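Local coordinates for protein vaginolysin (Gardnerella vaginalis, PDB 5IMY) that probably lyses host cells as a secreted pore-forming toxin of the cholesterol-dependent cytolysin family, most likely by binding membrane cholesterol, at residues I396-Y401 against R438-K443; S24-L29 against S228-F233; N38-H43 against N100-M105. All coordinates share one frame; numbering follows the deposited sequence.

Interaction 1 of 3, residues I396-Y401 against R438-K443; sequences IYWDEY and RNLRIK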
loop_
_atom_site.group_PDB
_atom_site.type_symbol
_atom_site.label_atom_id
_atom_site.label_comp_id
_atom_site.label_asym_id
_atom_site.label_seq_id
_atom_site.Cartn_x
_atom_site.Cartn_y
_atom_site.Cartn_z
ATOM N N ILE A 396 19.142 -2.560 -20.206
ATOM C CA ILE A 396 18.915 -2.053 -18.859
ATOM C C ILE A 396 17.465 -2.331 -18.486
ATOM O O ILE A 396 16.546 -1.930 -19.212
ATOM C CB ILE A 396 19.231 -0.551 -18.757
ATOM C CG1 ILE A 396 20.726 -0.320 -19.008
ATOM C CG2 ILE A 396 18.820 0.010 -17.393
ATOM C CD1 ILE A 396 21.125 1.136 -19.129
ATOM N N TYR A 397 17.262 -3.012 -17.359
ATOM C CA TYR A 397 15.934 -3.316 -16.849
ATOM C C TYR A 397 15.871 -2.972 -15.367
ATOM O O TYR A 397 16.892 -2.882 -14.682
ATOM C CB TYR A 397 15.573 -4.796 -17.042
ATOM C CG TYR A 397 15.911 -5.355 -18.407
ATOM C CD1 TYR A 397 14.937 -5.473 -19.390
ATOM C CD2 TYR A 397 17.199 -5.771 -18.706
ATOM C CE1 TYR A 397 15.240 -5.988 -20.635
ATOM C CE2 TYR A 397 17.512 -6.286 -19.948
ATOM C CZ TYR A 397 16.531 -6.391 -20.907
ATOM O OH TYR A 397 16.844 -6.904 -22.143
ATOM N N TRP A 398 14.648 -2.784 -14.878
ATOM C CA TRP A 398 14.418 -2.547 -13.460
ATOM C C TRP A 398 12.964 -2.869 -13.151
ATOM O O TRP A 398 12.129 -2.995 -14.050
ATOM C CB TRP A 398 14.765 -1.106 -13.067
ATOM C CG TRP A 398 13.867 -0.075 -13.677
ATOM C CD1 TRP A 398 12.728 0.440 -13.133
ATOM C CD2 TRP A 398 14.035 0.573 -14.943
ATOM N NE1 TRP A 398 12.176 1.368 -13.981
ATOM C CE2 TRP A 398 12.959 1.468 -15.100
ATOM C CE3 TRP A 398 14.991 0.481 -15.961
ATOM C CZ2 TRP A 398 12.810 2.266 -16.231
ATOM C CZ3 TRP A 398 14.840 1.275 -17.085
ATOM C CH2 TRP A 398 13.759 2.156 -17.210
ATOM N N ASP A 399 12.671 -2.996 -11.859
ATOM C CA ASP A 399 11.356 -3.403 -11.385
ATOM C C ASP A 399 10.662 -2.239 -10.691
ATOM O O ASP A 399 11.302 -1.449 -9.989
ATOM C CB ASP A 399 11.468 -4.589 -10.423
ATOM C CG ASP A 399 11.953 -5.850 -11.110
ATOM O OD1 ASP A 399 11.533 -6.102 -12.259
ATOM O OD2 ASP A 399 12.759 -6.586 -10.504
ATOM N N GLU A 400 9.351 -2.142 -10.892
ATOM C CA GLU A 400 8.515 -1.133 -10.246
ATOM C C GLU A 400 7.495 -1.861 -9.376
ATOM O O GLU A 400 6.526 -2.432 -9.887
ATOM C CB GLU A 400 7.836 -0.240 -11.283
ATOM C CG GLU A 400 8.653 0.989 -11.655
ATOM C CD GLU A 400 8.224 1.607 -12.972
ATOM O OE1 GLU A 400 7.091 1.336 -13.420
ATOM O OE2 GLU A 400 9.026 2.363 -13.560
ATOM N N TYR A 401 7.718 -1.847 -8.066
ATOM C CA TYR A 401 6.776 -2.449 -7.139
ATOM C C TYR A 401 5.622 -1.493 -6.861
ATOM O O TYR A 401 5.733 -0.273 -7.014
ATOM C CB TYR A 401 7.459 -2.823 -5.822
ATOM C CG TYR A 401 8.406 -4.001 -5.907
ATOM C CD1 TYR A 401 8.694 -4.610 -7.122
ATOM C CD2 TYR A 401 9.004 -4.512 -4.762
ATOM C CE1 TYR A 401 9.557 -5.685 -7.194
ATOM C CE2 TYR A 401 9.869 -5.587 -4.825
ATOM C CZ TYR A 401 10.142 -6.171 -6.043
ATOM O OH TYR A 401 11.000 -7.243 -6.112
ATOM N N ARG A 438 13.543 -0.754 -8.307
ATOM C CA ARG A 438 14.317 -1.786 -7.637
ATOM C C ARG A 438 14.985 -2.684 -8.670
ATOM O O ARG A 438 14.582 -2.738 -9.834
ATOM C CB ARG A 438 13.435 -2.637 -6.709
ATOM C CG ARG A 438 12.721 -1.850 -5.616
ATOM C CD ARG A 438 11.897 -2.780 -4.740
ATOM N NE ARG A 438 11.031 -2.063 -3.803
ATOM C CZ ARG A 438 11.311 -1.834 -2.521
ATOM N NH1 ARG A 438 12.447 -2.263 -1.985
ATOM N NH2 ARG A 438 10.444 -1.172 -1.765
ATOM N N ASN A 439 16.025 -3.384 -8.221
ATOM C CA ASN A 439 16.682 -4.417 -9.018
ATOM C C ASN A 439 17.104 -3.882 -10.387
ATOM O O ASN A 439 16.752 -4.428 -11.435
ATOM C CB ASN A 439 15.768 -5.634 -9.159
ATOM C CG ASN A 439 15.232 -6.110 -7.824
ATOM O OD1 ASN A 439 15.998 -6.403 -6.905
ATOM N ND2 ASN A 439 13.910 -6.171 -7.702
ATOM N N LEU A 440 17.873 -2.797 -10.368
ATOM C CA LEU A 440 18.400 -2.229 -11.600
ATOM C C LEU A 440 19.379 -3.198 -12.257
ATOM O O LEU A 440 20.198 -3.829 -11.584
ATOM C CB LEU A 440 19.088 -0.892 -11.310
ATOM C CG LEU A 440 19.517 -0.044 -12.510
ATOM C CD1 LEU A 440 18.313 0.557 -13.223
ATOM C CD2 LEU A 440 20.471 1.052 -12.064
ATOM N N ARG A 441 19.286 -3.314 -13.580
ATOM C CA ARG A 441 20.112 -4.227 -14.361
ATOM C C ARG A 441 20.790 -3.456 -15.483
ATOM O O ARG A 441 20.202 -2.525 -16.041
ATOM C CB ARG A 441 19.269 -5.364 -14.943
ATOM C CG ARG A 441 19.715 -6.749 -14.525
ATOM C CD ARG A 441 18.679 -7.797 -14.902
ATOM N NE ARG A 441 18.493 -8.773 -13.832
ATOM C CZ ARG A 441 19.210 -9.883 -13.689
ATOM N NH1 ARG A 441 20.174 -10.180 -14.550
ATOM N NH2 ARG A 441 18.960 -10.704 -12.677
ATOM N N ILE A 442 22.027 -3.830 -15.808
ATOM C CA ILE A 442 22.791 -3.148 -16.854
ATOM C C ILE A 442 23.701 -4.158 -17.543
ATOM O O ILE A 442 24.450 -4.886 -16.884
ATOM C CB ILE A 442 23.621 -1.973 -16.294
ATOM C CG1 ILE A 442 22.719 -0.954 -15.587
ATOM C CG2 ILE A 442 24.391 -1.290 -17.422
ATOM C CD1 ILE A 442 23.467 0.155 -14.876
ATOM N N LYS A 443 23.641 -4.190 -18.876
ATOM C CA LYS A 443 24.512 -5.024 -19.697
ATOM C C LYS A 443 24.900 -4.233 -20.941
ATOM O O LYS A 443 24.079 -3.484 -21.480
ATOM C CB LYS A 443 23.814 -6.339 -20.087
ATOM C CG LYS A 443 24.750 -7.431 -20.591
ATOM C CD LYS A 443 24.018 -8.758 -20.766
ATOM C CE LYS A 443 23.542 -8.961 -22.197
ATOM N NZ LYS A 443 22.541 -10.061 -22.312
#

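Interaction 2 of 3, residues S24-L29 against S228-F233; sequences SLNNYL and SPADFF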
loop_
_atom_site.group_PDB
_atom_site.type_symbol
_atom_site.label_atom_id
_atom_site.label_comp_id
_atom_site.label_asym_id
_atom_site.label_seq_id
_atom_site.Cartn_x
_atom_site.Cartn_y
_atom_site.Cartn_z
ATOM N N SER A 24 -20.269 -4.206 60.413
ATOM C CA SER A 24 -21.193 -3.543 59.498
ATOM C C SER A 24 -20.449 -2.765 58.420
ATOM O O SER A 24 -20.829 -2.806 57.244
ATOM C CB SER A 24 -22.128 -2.619 60.278
ATOM O OG SER A 24 -23.413 -3.201 60.418
ATOM N N LEU A 25 -19.392 -2.045 58.798
ATOM C CA LEU A 25 -18.603 -1.326 57.804
ATOM C C LEU A 25 -17.948 -2.294 56.828
ATOM O O LEU A 25 -17.828 -1.999 55.635
ATOM C CB LEU A 25 -17.547 -0.466 58.495
ATOM C CG LEU A 25 -16.655 0.377 57.581
ATOM C CD1 LEU A 25 -17.364 1.643 57.151
ATOM C CD2 LEU A 25 -15.350 0.702 58.274
ATOM N N ASN A 26 -17.524 -3.460 57.320
ATOM C CA ASN A 26 -16.893 -4.449 56.453
ATOM C C ASN A 26 -17.871 -4.979 55.412
ATOM O O ASN A 26 -17.489 -5.234 54.265
ATOM C CB ASN A 26 -16.333 -5.598 57.291
ATOM C CG ASN A 26 -14.865 -5.421 57.620
ATOM O OD1 ASN A 26 -14.137 -4.724 56.915
ATOM N ND2 ASN A 26 -14.417 -6.064 58.693
ATOM N N ASN A 27 -19.137 -5.158 55.791
ATOM C CA ASN A 27 -20.122 -5.664 54.840
ATOM C C ASN A 27 -20.462 -4.616 53.790
ATOM O O ASN A 27 -20.699 -4.951 52.624
ATOM C CB ASN A 27 -21.385 -6.113 55.577
ATOM C CG ASN A 27 -21.208 -7.445 56.278
ATOM O OD1 ASN A 27 -20.361 -8.253 55.900
ATOM N ND2 ASN A 27 -22.016 -7.684 57.303
ATOM N N TYR A 28 -20.491 -3.339 54.180
ATOM C CA TYR A 28 -20.808 -2.288 53.220
ATOM C C TYR A 28 -19.715 -2.156 52.165
ATOM O O TYR A 28 -20.013 -2.020 50.972
ATOM C CB TYR A 28 -21.015 -0.959 53.946
ATOM C CG TYR A 28 -21.234 0.211 53.016
ATOM C CD1 TYR A 28 -22.413 0.336 52.294
ATOM C CD2 TYR A 28 -20.263 1.191 52.860
ATOM C CE1 TYR A 28 -22.619 1.402 51.440
ATOM C CE2 TYR A 28 -20.459 2.263 52.010
ATOM C CZ TYR A 28 -21.640 2.363 51.302
ATOM O OH TYR A 28 -21.844 3.427 50.454
ATOM N N LEU A 29 -18.448 -2.200 52.579
ATOM C CA LEU A 29 -17.356 -2.068 51.620
ATOM C C LEU A 29 -17.202 -3.320 50.768
ATOM O O LEU A 29 -16.805 -3.227 49.601
ATOM C CB LEU A 29 -16.049 -1.761 52.353
ATOM C CG LEU A 29 -16.052 -0.519 53.250
ATOM C CD1 LEU A 29 -14.673 -0.303 53.855
ATOM C CD2 LEU A 29 -16.503 0.719 52.489
ATOM N N SER A 228 -8.382 -6.313 57.023
ATOM C CA SER A 228 -9.806 -6.118 56.812
ATOM C C SER A 228 -10.057 -4.726 56.243
ATOM O O SER A 228 -9.415 -3.759 56.678
ATOM C CB SER A 228 -10.581 -6.299 58.124
ATOM O OG SER A 228 -11.754 -5.505 58.146
ATOM N N PRO A 229 -10.971 -4.587 55.274
ATOM C CA PRO A 229 -11.238 -3.244 54.729
ATOM C C PRO A 229 -11.797 -2.282 55.757
ATOM O O PRO A 229 -11.506 -1.081 55.693
ATOM C CB PRO A 229 -12.236 -3.513 53.594
ATOM C CG PRO A 229 -12.841 -4.821 53.915
ATOM C CD PRO A 229 -11.771 -5.617 54.591
ATOM N N ALA A 230 -12.619 -2.760 56.689
ATOM C CA ALA A 230 -12.895 -1.964 57.874
ATOM C C ALA A 230 -11.584 -1.724 58.604
ATOM O O ALA A 230 -10.677 -2.558 58.584
ATOM C CB ALA A 230 -13.899 -2.656 58.794
ATOM N N ASP A 231 -11.479 -0.567 59.245
ATOM C CA ASP A 231 -10.170 -0.030 59.590
ATOM C C ASP A 231 -9.477 0.346 58.282
ATOM O O ASP A 231 -9.893 -0.086 57.207
ATOM C CB ASP A 231 -9.339 -1.019 60.407
ATOM C CG ASP A 231 -8.202 -1.636 59.613
ATOM O OD1 ASP A 231 -7.240 -0.906 59.286
ATOM O OD2 ASP A 231 -8.261 -2.850 59.327
ATOM N N PHE A 232 -8.381 1.089 58.382
ATOM C CA PHE A 232 -8.142 2.257 57.542
ATOM C C PHE A 232 -8.784 3.403 58.304
ATOM O O PHE A 232 -8.200 4.479 58.445
ATOM C CB PHE A 232 -8.748 2.189 56.131
ATOM C CG PHE A 232 -7.837 1.610 55.079
ATOM C CD1 PHE A 232 -6.644 2.230 54.752
ATOM C CD2 PHE A 232 -8.214 0.479 54.370
ATOM C CE1 PHE A 232 -5.821 1.710 53.763
ATOM C CE2 PHE A 232 -7.398 -0.042 53.382
ATOM C CZ PHE A 232 -6.204 0.574 53.078
ATOM N N PHE A 233 -9.985 3.138 58.814
ATOM C CA PHE A 233 -10.804 4.091 59.536
ATOM C C PHE A 233 -10.785 3.804 61.035
ATOM O O PHE A 233 -10.271 2.785 61.501
ATOM C CB PHE A 233 -12.244 4.034 59.022
ATOM C CG PHE A 233 -12.366 3.946 57.530
ATOM C CD1 PHE A 233 -12.385 5.093 56.763
ATOM C CD2 PHE A 233 -12.485 2.715 56.900
ATOM C CE1 PHE A 233 -12.508 5.023 55.393
ATOM C CE2 PHE A 233 -12.608 2.639 55.528
ATOM C CZ PHE A 233 -12.621 3.794 54.773
#

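Interaction 3 of 3, residues N38-H43 against N100-M105; sequences NILARH and NLMDNM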
loop_
_atom_site.group_PDB
_atom_site.type_symbol
_atom_site.label_atom_id
_atom_site.label_comp_id
_atom_site.label_asym_id
_atom_site.label_seq_id
_atom_site.Cartn_x
_atom_site.Cartn_y
_atom_site.Cartn_z
ATOM N N ASN A 38 -15.142 0.056 33.635
ATOM C CA ASN A 38 -15.797 1.282 33.193
ATOM C C ASN A 38 -15.871 2.336 34.289
ATOM O O ASN A 38 -16.168 3.497 33.985
ATOM C CB ASN A 38 -17.203 0.977 32.675
ATOM C CG ASN A 38 -17.196 0.456 31.251
ATOM O OD1 ASN A 38 -17.256 1.230 30.296
ATOM N ND2 ASN A 38 -17.117 -0.862 31.101
ATOM N N ILE A 39 -15.607 1.970 35.546
ATOM C CA ILE A 39 -15.676 2.954 36.620
ATOM C C ILE A 39 -14.541 3.963 36.498
ATOM O O ILE A 39 -14.681 5.116 36.922
ATOM C CB ILE A 39 -15.666 2.249 37.991
ATOM C CG1 ILE A 39 -16.086 3.219 39.100
ATOM C CG2 ILE A 39 -14.286 1.676 38.307
ATOM C CD1 ILE A 39 -17.543 3.635 39.033
ATOM N N LEU A 40 -13.407 3.555 35.924
ATOM C CA LEU A 40 -12.239 4.416 35.786
ATOM C C LEU A 40 -11.830 4.579 34.325
ATOM O O LEU A 40 -10.663 4.843 34.026
ATOM C CB LEU A 40 -11.071 3.866 36.607
ATOM C CG LEU A 40 -11.143 4.073 38.122
ATOM C CD1 LEU A 40 -10.057 3.269 38.818
ATOM C CD2 LEU A 40 -11.022 5.548 38.474
ATOM N N ALA A 41 -12.779 4.437 33.404
ATOM C CA ALA A 41 -12.496 4.580 31.983
ATOM C C ALA A 41 -12.773 6.004 31.521
ATOM O O ALA A 41 -13.755 6.627 31.936
ATOM C CB ALA A 41 -13.333 3.594 31.165
ATOM N N ARG A 42 -11.897 6.513 30.658
ATOM C CA ARG A 42 -12.020 7.843 30.081
ATOM C C ARG A 42 -12.165 7.719 28.569
ATOM O O ARG A 42 -11.636 6.788 27.955
ATOM C CB ARG A 42 -10.799 8.709 30.440
ATOM C CG ARG A 42 -10.745 10.070 29.755
ATOM C CD ARG A 42 -9.806 11.028 30.490
ATOM N NE ARG A 42 -8.463 10.477 30.681
ATOM C CZ ARG A 42 -7.415 10.731 29.898
ATOM N NH1 ARG A 42 -7.525 11.534 28.848
ATOM N NH2 ARG A 42 -6.240 10.177 30.172
ATOM N N HIS A 43 -12.900 8.658 27.973
ATOM C CA HIS A 43 -13.186 8.624 26.543
ATOM C C HIS A 43 -12.985 10.009 25.952
ATOM O O HIS A 43 -13.529 10.992 26.466
ATOM C CB HIS A 43 -14.616 8.137 26.276
ATOM C CG HIS A 43 -14.848 6.704 26.643
ATOM N ND1 HIS A 43 -15.168 6.304 27.923
ATOM C CD2 HIS A 43 -14.804 5.574 25.896
ATOM C CE1 HIS A 43 -15.312 4.991 27.949
ATOM N NE2 HIS A 43 -15.096 4.524 26.732
ATOM N N ASN A 100 -12.127 12.951 39.204
ATOM C CA ASN A 100 -10.900 13.619 39.622
ATOM C C ASN A 100 -9.700 12.690 39.493
ATOM O O ASN A 100 -8.660 13.072 38.943
ATOM C CB ASN A 100 -11.043 14.121 41.059
ATOM C CG ASN A 100 -11.913 15.360 41.161
ATOM O OD1 ASN A 100 -11.972 16.169 40.234
ATOM N ND2 ASN A 100 -12.592 15.514 42.291
ATOM N N LEU A 101 -9.825 11.460 39.997
ATOM C CA LEU A 101 -8.734 10.500 39.868
ATOM C C LEU A 101 -8.401 10.249 38.403
ATOM O O LEU A 101 -7.225 10.172 38.030
ATOM C CB LEU A 101 -9.100 9.190 40.567
ATOM C CG LEU A 101 -8.071 8.058 40.465
ATOM C CD1 LEU A 101 -6.706 8.495 40.981
ATOM C CD2 LEU A 101 -8.557 6.841 41.228
ATOM N N MET A 102 -9.424 10.128 37.555
ATOM C CA MET A 102 -9.187 9.920 36.132
ATOM C C MET A 102 -8.453 11.099 35.510
ATOM O O MET A 102 -7.722 10.925 34.528
ATOM C CB MET A 102 -10.514 9.676 35.411
ATOM C CG MET A 102 -11.143 8.334 35.745
ATOM S SD MET A 102 -12.522 7.890 34.671
ATOM C CE MET A 102 -13.804 8.986 35.270
ATOM N N ASP A 103 -8.626 12.297 36.063
ATOM C CA ASP A 103 -7.907 13.475 35.600
ATOM C C ASP A 103 -6.563 13.655 36.297
ATOM O O ASP A 103 -5.865 14.636 36.024
ATOM C CB ASP A 103 -8.765 14.728 35.802
ATOM C CG ASP A 103 -10.000 14.735 34.921
ATOM O OD1 ASP A 103 -10.049 13.941 33.957
ATOM O OD2 ASP A 103 -10.917 15.538 35.188
ATOM N N ASN A 104 -6.190 12.731 37.185
ATOM C CA ASN A 104 -4.928 12.786 37.918
ATOM C C ASN A 104 -4.905 13.924 38.934
ATOM O O ASN A 104 -3.839 14.441 39.276
ATOM C CB ASN A 104 -3.734 12.905 36.964
ATOM C CG ASN A 104 -2.510 12.160 37.466
ATOM O OD1 ASN A 104 -2.620 11.221 38.254
ATOM N ND2 ASN A 104 -1.336 12.572 37.007
ATOM N N MET A 105 -6.078 14.320 39.425
ATOM C CA MET A 105 -6.203 15.308 40.497
ATOM C C MET A 105 -7.098 14.744 41.591
ATOM O O MET A 105 -8.135 15.322 41.931
ATOM C CB MET A 105 -6.759 16.625 39.957
ATOM C CG MET A 105 -5.754 17.448 39.171
ATOM S SD MET A 105 -4.299 17.893 40.139
ATOM C CE MET A 105 -5.043 18.751 41.526
#

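Interaction 1 of 3, residues I396-Y401 against R438-K443
Asp399 and Arg438 pair through both backbone bonds, just before the chain turns a corner at Asn439; beyond it, strand 440-443 runs antiparallel to strand 395-403 in a four-stranded sheet of the C-terminal beta-sandwich domain. Asp399 N gives a nearly straight bond of 2.8 Å to Arg438 O, and Arg438 N returns one of 2.9 Å to Asp399 O. Past the corner the pairing is less regular: Arg441 N reaches Tyr397 O at 2.7 Å with a bent N-H, whereas the bond from Tyr397 N to Arg441 O is longer, 3.3 Å. On the buried apolar face Ile396 and Ile442 lie side by side, pointing the same way, with their CG1 atoms 4.0 Å apart. Leu440 brings CD1 to 3.9 Å from Trp398 CB, and Leu382 covers the two isoleucines. Toward Tyr401 the contact is more open to solvent. Asn439 ND2 binds the anti lone pair of Asp399 OD2 at 3.1 Å, the planes of carboxylate and amide 70° apart. The Arg438 chain, extended from CG to NE, crosses the exposed Tyr401 ring at about a right angle, CD over one face in a CH-pi contact and NE 3.3 Å from Tyr401 CD2. Arginine thus packs on the tyrosine through CD and NE, while its NH2 forms a salt bridge with Asp406 of the second subunit.

Interaction 2 of 3, residues S24-L29 against S228-F233
The Phe233 ring meets the N-terminal helix 22-30 at a slant, Leu25 CD2 lying 3.8 Å from its CD2 and Leu29 CD1 4.0 Å from its CE2. One face of this ring carries Phe232 CB, offset toward the rim, while the neighbouring ring of Phe232 receives Pro229 O in plane at its edge. The arrangement is a helix docked on an irregular loop, the one that follows strand 208-223, and the disulfide Cys18-Cys236 ties the two chain regions together close by. A third flat group, the Asn26 amide, comes from the helix and approaches the start of the loop. Its ND2 donates to Ser228 OG at 2.8 Å, with the hydroxyl oxygen almost in the amide plane. Asn26 OD1 faces Ala230 N, but the modelled bond is very short and the oxygen is crowded, which leaves its exact place doubtful. The secure polar link of this buried asparagine to the loop is therefore the one from ND2 to the serine hydroxyl. Beside the amide the contact is apolar. Leu25 CG stands anti to the backbone N (chi1 -179°); its CD2 is 3.6 Å from Ala230 CA, and Leu242 of helix 240-243 packs against Leu25, Leu29 and Phe233 alike. On the next turn, Leu29 CD1 rests 4.0 Å from Pro229 CB and 3.7 Å from Pro229 O.

Interaction 3 of 3, residues N38-H43 against N100-M105
A Schellman motif ends helix 99-102, and the last turn it closes presents Leu101 and Met102 to Leu40 and Ala41, at the approach to strand 41-43. Asn104 takes a positive phi of 69°, which lets Met105 N bond back to Asn100 O at 2.9 Å while Asn104 N binds Leu101 O. Met102 has the largest share of the buried surface. Its CG lies anti to the carbonyl carbon (chi1 -70°), where it meets Leu40 CD2 at 3.9 Å. The thioether beyond settles against the peptide joining Leu40 to Ala41, SD being 3.4 Å from Leu40 C. The same sulphur is 3.3 Å from Ala41 O, a van der Waals approach to a carbonyl oxygen. Leu40 serves both helix residues with one methyl: its CD2 also touches Leu101 CD2 at 3.9 Å, the two leucines meeting at a slant. No hydrogen bond links the segments, and their grip therefore rests on apolar and sulphur contacts. Arg42 passes beside the helix end, NE 3.9 Å from Met102 O, yet its NH2 is bonded to Lys181 O; Asp103 pairs instead with Lys99. Strand 41-43 runs parallel to the long strand 363-389, joined through the backbone of Arg42 to Gln364 and Asn366. Leu363 of that strand packs on Leu40, and Leu79 of strand 79-80 on Leu101, placing the helix end among three strands.

How the interactions relate
Interactions 2 and 3 lie on the same side of the chain's centre, their own centres 24 Å apart and their nearest atoms about 12 Å apart. The chain leaves helix 22-30 and soon enters strand 41-43, so both pack its early part against later segments, loop 228-233 and the end of helix 99-102. Interaction 1 lies across the chain's centre in the C-terminal beta-sandwich, with centres 76 Å from interaction 2 and 57 Å from interaction 3. None of the three touches another directly. Strand 363-389 reaches from interaction 3 to interaction 1, which it meets with Leu363 and Leu382 respectively. Among them, interaction 1 alone meets other protein chains of the assembly.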